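Local coordinates for DNA methyltransferase (Nicotiana tabacum, PDB 4ONQ), which probably methylates cytosine at carbon 5 in DNA, as a plant DRM-type enzyme that uses S-adenosyl-L-methionine, at residues R137-K140 against A141-F145; R271-W274 against E275-Q279. The protein carries 5 engineered substitutions. One frame throughout, in Å; residues are numbered along the deposited sequence.

Contact 1. Residues R137-K140 against A141-F145; sequences RIRK and AVEDF
Two torsions of Arg-139 set up its meeting with Glu-143 one helical turn later: chi1 (166°) carries CG away from the backbone N, and a bend at chi3 (-78°) then swings the guanidinium round to the carboxylate. From the other side Glu-143 sends out a chain that is extended beyond CG. The resulting i to i+4 salt bridge is a single contact, NH1 of Arg-139 to OE2 of Glu-143 at 3.0 Å. OE2 lies almost exactly in the guanidinium plane, at its edge, whereas the donor stands above the plane of the carboxylate; the two flat groups are turned 69° against each other. The same oxygen, OE2 of Glu-143, also rests 3.6 Å from CG of Arg-139, where the aliphatic part of the arginine passes slantwise across the acid.

The second carboxylate oxygen faces Lys-140. One water takes a bond from NZ of Lys-140 (2.9 Å) and gives one to OE1 of Glu-143 (2.7 Å), linking an amine and an acid whose charged atoms do not touch. Glu-143 thus has a positive partner for each oxygen, one direct and one through water, which would probably favour its ionised form.

Beneath these side chains the backbone keeps helical pairing: N of Glu-143 bonds to O of Arg-139 at 2.9 Å, and N of Val-142 to O of Ile-138 at 3.0 Å. This last turn of helix 132-143 packs through Ile-138, Ala-141 and Val-142 on helix 151-164, while Ile-138 and Arg-139 also touch strand 173-176.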
ATOM      1  N   ARG A 137     -10.598 -17.370  23.919  1.00 37.17           N
ATOM      2  CA  ARG A 137     -10.156 -18.749  23.747  1.00 39.52           C
ATOM      3  C   ARG A 137      -8.647 -18.860  23.960  1.00 38.63           C
ATOM      4  O   ARG A 137      -8.174 -19.800  24.597  1.00 38.89           O
ATOM      5  CB  ARG A 137     -10.536 -19.299  22.365  1.00 44.48           C
ATOM      6  CG  ARG A 137     -12.039 -19.349  22.074  1.00 61.94           C
ATOM      7  CD  ARG A 137     -12.854 -19.834  23.272  1.00 59.64           C
ATOM      8  NE  ARG A 137     -12.374 -21.103  23.806  1.00 72.31           N
ATOM      9  CZ  ARG A 137     -12.869 -21.692  24.890  1.00 71.47           C
ATOM     10  NH1 ARG A 137     -13.873 -21.133  25.556  1.00 66.64           N
ATOM     11  NH2 ARG A 137     -12.363 -22.846  25.306  1.00 64.32           N
ATOM     12  N   ILE A 138      -7.901 -17.889  23.441  1.00 32.99           N
ATOM     13  CA  ILE A 138      -6.444 -17.906  23.553  1.00 42.27           C
ATOM     14  C   ILE A 138      -6.002 -17.692  25.002  1.00 38.82           C
ATOM     15  O   ILE A 138      -5.143 -18.428  25.528  1.00 39.53           O
ATOM     16  CB  ILE A 138      -5.800 -16.871  22.606  1.00 31.66           C
ATOM     17  CG1 ILE A 138      -6.016 -17.306  21.154  1.00 29.87           C
ATOM     18  CG2 ILE A 138      -4.323 -16.728  22.882  1.00 29.15           C
ATOM     19  CD1 ILE A 138      -5.416 -16.368  20.143  1.00 28.80           C
ATOM     20  N   ARG A 139      -6.616 -16.699  25.645  1.00 34.71           N
ATOM     21  CA  ARG A 139      -6.427 -16.481  27.075  1.00 35.77           C
ATOM     22  C   ARG A 139      -6.601 -17.771  27.871  1.00 43.07           C
ATOM     23  O   ARG A 139      -5.724 -18.135  28.634  1.00 48.01           O
ATOM     24  CB  ARG A 139      -7.388 -15.420  27.627  1.00 31.94           C
ATOM     25  CG  ARG A 139      -7.431 -15.424  29.162  1.00 33.74           C
ATOM     26  CD  ARG A 139      -8.486 -14.504  29.750  1.00 36.87           C
ATOM     27  NE  ARG A 139      -8.084 -13.099  29.748  1.00 39.84           N
ATOM     28  CZ  ARG A 139      -7.339 -12.534  30.693  1.00 41.63           C
ATOM     29  NH1 ARG A 139      -6.891 -13.260  31.709  1.00 40.25           N
ATOM     30  NH2 ARG A 139      -7.028 -11.247  30.617  1.00 38.19           N
ATOM     31  N   LYS A 140      -7.726 -18.462  27.689  1.00 42.28           N
ATOM     32  CA  LYS A 140      -8.001 -19.671  28.469  1.00 49.99           C
ATOM     33  C   LYS A 140      -7.054 -20.815  28.118  1.00 49.59           C
ATOM     34  O   LYS A 140      -6.659 -21.599  28.982  1.00 55.27           O
ATOM     35  CB  LYS A 140      -9.462 -20.106  28.312  1.00 44.75           C
ATOM     36  CG  LYS A 140     -10.451 -19.156  28.983  1.00 44.62           C
ATOM     37  CD  LYS A 140     -11.868 -19.686  28.928  1.00 52.43           C
ATOM     38  CE  LYS A 140     -12.868 -18.678  29.489  1.00 58.79           C
ATOM     39  NZ  LYS A 140     -12.593 -18.313  30.906  1.00 59.35           N
ATOM     40  N   ALA A 141      -6.683 -20.899  26.848  1.00 41.53           N
ATOM     41  CA  ALA A 141      -5.734 -21.909  26.402  1.00 41.64           C
ATOM     42  C   ALA A 141      -4.342 -21.756  27.046  1.00 48.97           C
ATOM     43  O   ALA A 141      -3.687 -22.759  27.330  1.00 49.22           O
ATOM     44  CB  ALA A 141      -5.630 -21.905  24.880  1.00 36.99           C
ATOM     45  N   VAL A 142      -3.890 -20.519  27.276  1.00 39.83           N
ATOM     46  CA  VAL A 142      -2.559 -20.312  27.876  1.00 37.44           C
ATOM     47  C   VAL A 142      -2.562 -20.036  29.389  1.00 46.58           C
ATOM     48  O   VAL A 142      -1.528 -20.145  30.053  1.00 48.68           O
ATOM     49  CB  VAL A 142      -1.781 -19.175  27.184  1.00 39.25           C
ATOM     50  CG1 VAL A 142      -1.623 -19.462  25.700  1.00 41.31           C
ATOM     51  CG2 VAL A 142      -2.476 -17.845  27.411  1.00 33.98           C
ATOM     52  N   GLU A 143      -3.700 -19.669  29.929  1.00 54.72           N
ATOM     53  CA  GLU A 143      -3.836 -19.296  31.321  1.00 56.59           C
ATOM     54  C   GLU A 143      -3.504 -20.379  32.331  1.00 58.45           C
ATOM     55  O   GLU A 143      -3.019 -20.083  33.400  1.00 57.17           O
ATOM     56  CB  GLU A 143      -5.265 -18.910  31.574  1.00 55.59           C
ATOM     57  CG  GLU A 143      -5.449 -17.583  32.099  1.00 62.90           C
ATOM     58  CD  GLU A 143      -6.885 -17.253  32.314  1.00 71.04           C
ATOM     59  OE1 GLU A 143      -7.736 -18.123  32.103  1.00 67.46           O
ATOM     60  OE2 GLU A 143      -7.158 -16.121  32.717  1.00 70.28           O
ATOM     61  N   ASP A 144      -3.813 -21.625  32.004  1.00 56.65           N
ATOM     62  CA  ASP A 144      -3.641 -22.727  32.953  1.00 76.02           C
ATOM     63  C   ASP A 144      -2.190 -22.972  33.347  1.00 77.40           C
ATOM     64  O   ASP A 144      -1.892 -23.302  34.495  1.00 83.67           O
ATOM     65  CB  ASP A 144      -4.250 -24.013  32.397  1.00 95.03           C
ATOM     66  CG  ASP A 144      -5.760 -24.006  32.447  1.00105.01           C
ATOM     67  OD1 ASP A 144      -6.317 -23.388  33.379  1.00 99.94           O
ATOM     68  OD2 ASP A 144      -6.388 -24.620  31.559  1.00108.59           O
ATOM     69  N   PHE A 145      -1.298 -22.805  32.384  1.00 62.39           N
ATOM     70  CA  PHE A 145       0.117 -23.044  32.586  1.00 57.77           C
ATOM     71  C   PHE A 145       0.798 -21.727  32.906  1.00 57.65           C
ATOM     72  O   PHE A 145       0.437 -20.686  32.351  1.00 64.70           O
ATOM     73  CB  PHE A 145       0.702 -23.659  31.312  1.00 49.90           C
ATOM     74  CG  PHE A 145      -0.244 -24.614  30.628  1.00 58.21           C
ATOM     75  CD1 PHE A 145      -0.345 -25.932  31.054  1.00 52.83           C
ATOM     76  CD2 PHE A 145      -1.063 -24.185  29.587  1.00 46.60           C
ATOM     77  CE1 PHE A 145      -1.224 -26.804  30.450  1.00 53.02           C
ATOM     78  CE2 PHE A 145      -1.948 -25.052  28.982  1.00 46.88           C
ATOM     79  CZ  PHE A 145      -2.030 -26.367  29.414  1.00 50.09           C
TER
HETATM   80  O   HOH W   1     -10.247 -17.044  32.005  1.00 43.50           O

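Contact 2. Residues R271-W274 against E275-Q279; sequences RSWW and EQTNQ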
ATOM      1  N   ARG A 271      -9.598  14.444   1.653  1.00 36.81           N
ATOM      2  CA  ARG A 271      -9.858  15.883   1.671  1.00 42.10           C
ATOM      3  C   ARG A 271      -9.333  16.520   2.961  1.00 44.48           C
ATOM      4  O   ARG A 271      -8.638  17.550   2.929  1.00 48.32           O
ATOM      5  CB  ARG A 271     -11.360  16.149   1.515  1.00 44.58           C
ATOM      6  CG  ARG A 271     -11.773  17.615   1.664  1.00 49.02           C
ATOM      7  CD  ARG A 271     -11.203  18.493   0.547  1.00 60.69           C
ATOM      8  NE  ARG A 271     -11.623  18.053  -0.784  1.00 64.86           N
ATOM      9  CZ  ARG A 271     -11.224  18.616  -1.922  1.00 57.67           C
ATOM     10  NH1 ARG A 271     -10.388  19.649  -1.901  1.00 57.56           N
ATOM     11  NH2 ARG A 271     -11.658  18.144  -3.083  1.00 44.14           N
ATOM     12  N   SER A 272      -9.665  15.900   4.093  1.00 40.68           N
ATOM     13  CA  SER A 272      -9.162  16.360   5.383  1.00 35.70           C
ATOM     14  C   SER A 272      -7.639  16.408   5.380  1.00 42.72           C
ATOM     15  O   SER A 272      -7.050  17.399   5.807  1.00 35.83           O
ATOM     16  CB  SER A 272      -9.659  15.470   6.517  1.00 36.49           C
ATOM     17  OG  SER A 272     -11.023  15.720   6.791  1.00 49.17           O
ATOM     18  N   TRP A 273      -7.011  15.344   4.879  1.00 36.65           N
ATOM     19  CA  TRP A 273      -5.552  15.303   4.776  1.00 33.38           C
ATOM     20  C   TRP A 273      -5.007  16.425   3.890  1.00 45.06           C
ATOM     21  O   TRP A 273      -3.951  17.005   4.163  1.00 38.90           O
ATOM     22  CB  TRP A 273      -5.103  13.958   4.211  1.00 33.14           C
ATOM     23  CG  TRP A 273      -3.635  13.887   3.956  1.00 38.53           C
ATOM     24  CD1 TRP A 273      -2.662  13.611   4.868  1.00 35.19           C
ATOM     25  CD2 TRP A 273      -2.967  14.093   2.703  1.00 34.24           C
ATOM     26  NE1 TRP A 273      -1.427  13.638   4.263  1.00 40.33           N
ATOM     27  CE2 TRP A 273      -1.587  13.930   2.934  1.00 32.23           C
ATOM     28  CE3 TRP A 273      -3.401  14.402   1.412  1.00 44.36           C
ATOM     29  CZ2 TRP A 273      -0.639  14.063   1.922  1.00 32.48           C
ATOM     30  CZ3 TRP A 273      -2.456  14.531   0.405  1.00 43.84           C
ATOM     31  CH2 TRP A 273      -1.091  14.366   0.667  1.00 38.50           C
ATOM     32  N   TRP A 274      -5.710  16.705   2.813  1.00 34.20           N
ATOM     33  CA  TRP A 274      -5.289  17.671   1.854  1.00 39.70           C
ATOM     34  C   TRP A 274      -5.246  19.016   2.468  1.00 36.26           C
ATOM     35  O   TRP A 274      -4.329  19.768   2.256  1.00 46.19           O
ATOM     36  CB  TRP A 274      -6.203  17.647   0.653  1.00 35.33           C
ATOM     37  CG  TRP A 274      -5.766  18.455  -0.520  1.00 36.68           C
ATOM     38  CD1 TRP A 274      -6.089  19.747  -0.823  1.00 37.50           C
ATOM     39  CD2 TRP A 274      -4.936  18.033  -1.611  1.00 41.93           C
ATOM     40  NE1 TRP A 274      -5.535  20.128  -1.975  1.00 37.95           N
ATOM     41  CE2 TRP A 274      -4.825  19.164  -2.494  1.00 43.05           C
ATOM     42  CE3 TRP A 274      -4.288  16.881  -1.930  1.00 39.91           C
ATOM     43  CZ2 TRP A 274      -4.099  19.112  -3.635  1.00 39.20           C
ATOM     44  CZ3 TRP A 274      -3.549  16.851  -3.076  1.00 39.85           C
ATOM     45  CH2 TRP A 274      -3.465  17.938  -3.914  1.00 36.39           C
ATOM     46  N   GLU A 275      -6.238  19.349   3.240  1.00 39.96           N
ATOM     47  CA  GLU A 275      -6.226  20.556   4.000  1.00 44.43           C
ATOM     48  C   GLU A 275      -5.238  20.633   5.121  1.00 45.26           C
ATOM     49  O   GLU A 275      -4.621  21.625   5.302  1.00 46.13           O
ATOM     50  CB  GLU A 275      -7.604  20.852   4.503  1.00 39.04           C
ATOM     51  CG  GLU A 275      -8.511  21.096   3.347  1.00 61.90           C
ATOM     52  CD  GLU A 275      -9.959  21.155   3.716  1.00 68.83           C
ATOM     53  OE1 GLU A 275     -10.281  21.378   4.884  1.00 81.04           O
ATOM     54  OE2 GLU A 275     -10.772  21.014   2.808  1.00 63.75           O
ATOM     55  N   GLN A 276      -5.094  19.562   5.856  1.00 43.99           N
ATOM     56  CA  GLN A 276      -4.265  19.509   7.012  1.00 45.35           C
ATOM     57  C   GLN A 276      -2.819  19.681   6.676  1.00 51.91           C
ATOM     58  O   GLN A 276      -2.044  20.099   7.477  1.00 52.69           O
ATOM     59  CB  GLN A 276      -4.529  18.238   7.782  1.00 37.89           C
ATOM     60  CG  GLN A 276      -5.787  18.326   8.613  1.00 48.08           C
ATOM     61  CD  GLN A 276      -6.230  17.021   9.237  1.00 53.73           C
ATOM     62  OE1 GLN A 276      -5.432  16.184   9.551  1.00 51.80           O
ATOM     63  NE2 GLN A 276      -7.505  16.871   9.428  1.00 50.26           N
ATOM     64  N   THR A 277      -2.458  19.294   5.485  1.00 50.67           N
ATOM     65  CA  THR A 277      -1.106  19.416   5.057  1.00 41.67           C
ATOM     66  C   THR A 277      -0.934  20.658   4.260  1.00 43.02           C
ATOM     67  O   THR A 277       0.080  20.842   3.674  1.00 56.81           O
ATOM     68  CB  THR A 277      -0.609  18.203   4.270  1.00 37.51           C
ATOM     69  OG1 THR A 277      -1.518  17.884   3.233  1.00 40.76           O
ATOM     70  CG2 THR A 277      -0.483  17.062   5.155  1.00 34.53           C
ATOM     71  N   ASN A 278      -1.963  21.480   4.219  1.00 46.38           N
ATOM     72  CA  ASN A 278      -1.949  22.762   3.520  1.00 48.09           C
ATOM     73  C   ASN A 278      -1.480  22.695   2.077  1.00 46.23           C
ATOM     74  O   ASN A 278      -0.650  23.494   1.659  1.00 47.38           O
ATOM     75  CB  ASN A 278      -1.095  23.767   4.281  1.00 45.53           C
ATOM     76  CG  ASN A 278      -1.694  24.131   5.606  1.00 62.05           C
ATOM     77  OD1 ASN A 278      -1.076  23.942   6.653  1.00 67.43           O
ATOM     78  ND2 ASN A 278      -2.918  24.651   5.575  1.00 70.64           N
ATOM     79  N   GLN A 279      -2.004  21.738   1.321  1.00 44.60           N
ATOM     80  CA  GLN A 279      -1.687  21.655  -0.097  1.00 39.94           C
ATOM     81  C   GLN A 279      -2.168  22.909  -0.808  1.00 40.71           C
ATOM     82  O   GLN A 279      -3.320  23.317  -0.658  1.00 41.11           O
ATOM     83  CB  GLN A 279      -2.340  20.427  -0.721  1.00 37.66           C
ATOM     84  CG  GLN A 279      -1.922  19.123  -0.088  1.00 37.31           C
ATOM     85  CD  GLN A 279      -0.446  18.835  -0.271  1.00 42.54           C
ATOM     86  OE1 GLN A 279       0.175  19.282  -1.237  1.00 46.50           O
ATOM     87  NE2 GLN A 279       0.127  18.089   0.664  1.00 51.22           N
TER
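A Schellman motif closes helix 264-276, with Asn-278 as its C-prime residue at positive phi. N of Gln-279 turns back to O of Trp-274 (3.2 Å), nearly in line with the C=O bond, and N of Asn-278 bonds to O of Glu-275 (2.9 Å).

The reversal lays Gln-279 over the indole of Trp-274. CB of Gln-279 sits 3.5 Å from the centroid of the five-membered ring of Trp-274, a CH-pi contact over the face, and CG of Gln-279 continues across CD2 of Trp-274, also at 3.5 Å. An alanine in place of Trp-274 would probably take away the ring face under CB and CG of Gln-279 and open a gap beneath the turn.

Thr-277 ties the other tryptophan in. With chi1 at 51°, OG1 of Thr-277 points back to O of Trp-273 (2.7 Å), which also accepts N of Thr-277 from the opposite side of the carbonyl plane. CG2 meets the face of the Trp-273 five-membered ring in a second CH-pi contact, and NE2 of Gln-279 donates to OG1 of Thr-277 (3.1 Å), so this hydroxyl both gives and receives.

Within the beta-alpha-beta unit of strand 254-260, helix 264-276 and strand 282-286, Trp-274 packs on Leu-254 and Val-257, and Arg-271 NH2 bonds to O of Leu-283; outside that unit, Trp-273 packs on helix 242-249.

In the fold
Both contacts lie at the C-terminal ends of helices within the DRM-type methyltransferase range, in series along the chain, but in separate regions. Their centres are about 46 Å apart and their nearest atoms about 34 Å. Contact 1 lies about 35 Å from the centre of the chain, on a helix packed against helix 151-164 and strand 173-176 of a two-stranded antiparallel sheet. Contact 2, about 20 Å from the centre, belongs to the seven-stranded mixed sheet with its flanking helices, the Rossmann-like core where sinefungin binds; the Trp-273 side chain is about 11 Å from that ligand. The two helix ends thus serve separate parts of the catalytic domain, and of the two only contact 2 lies in the ligand-holding core.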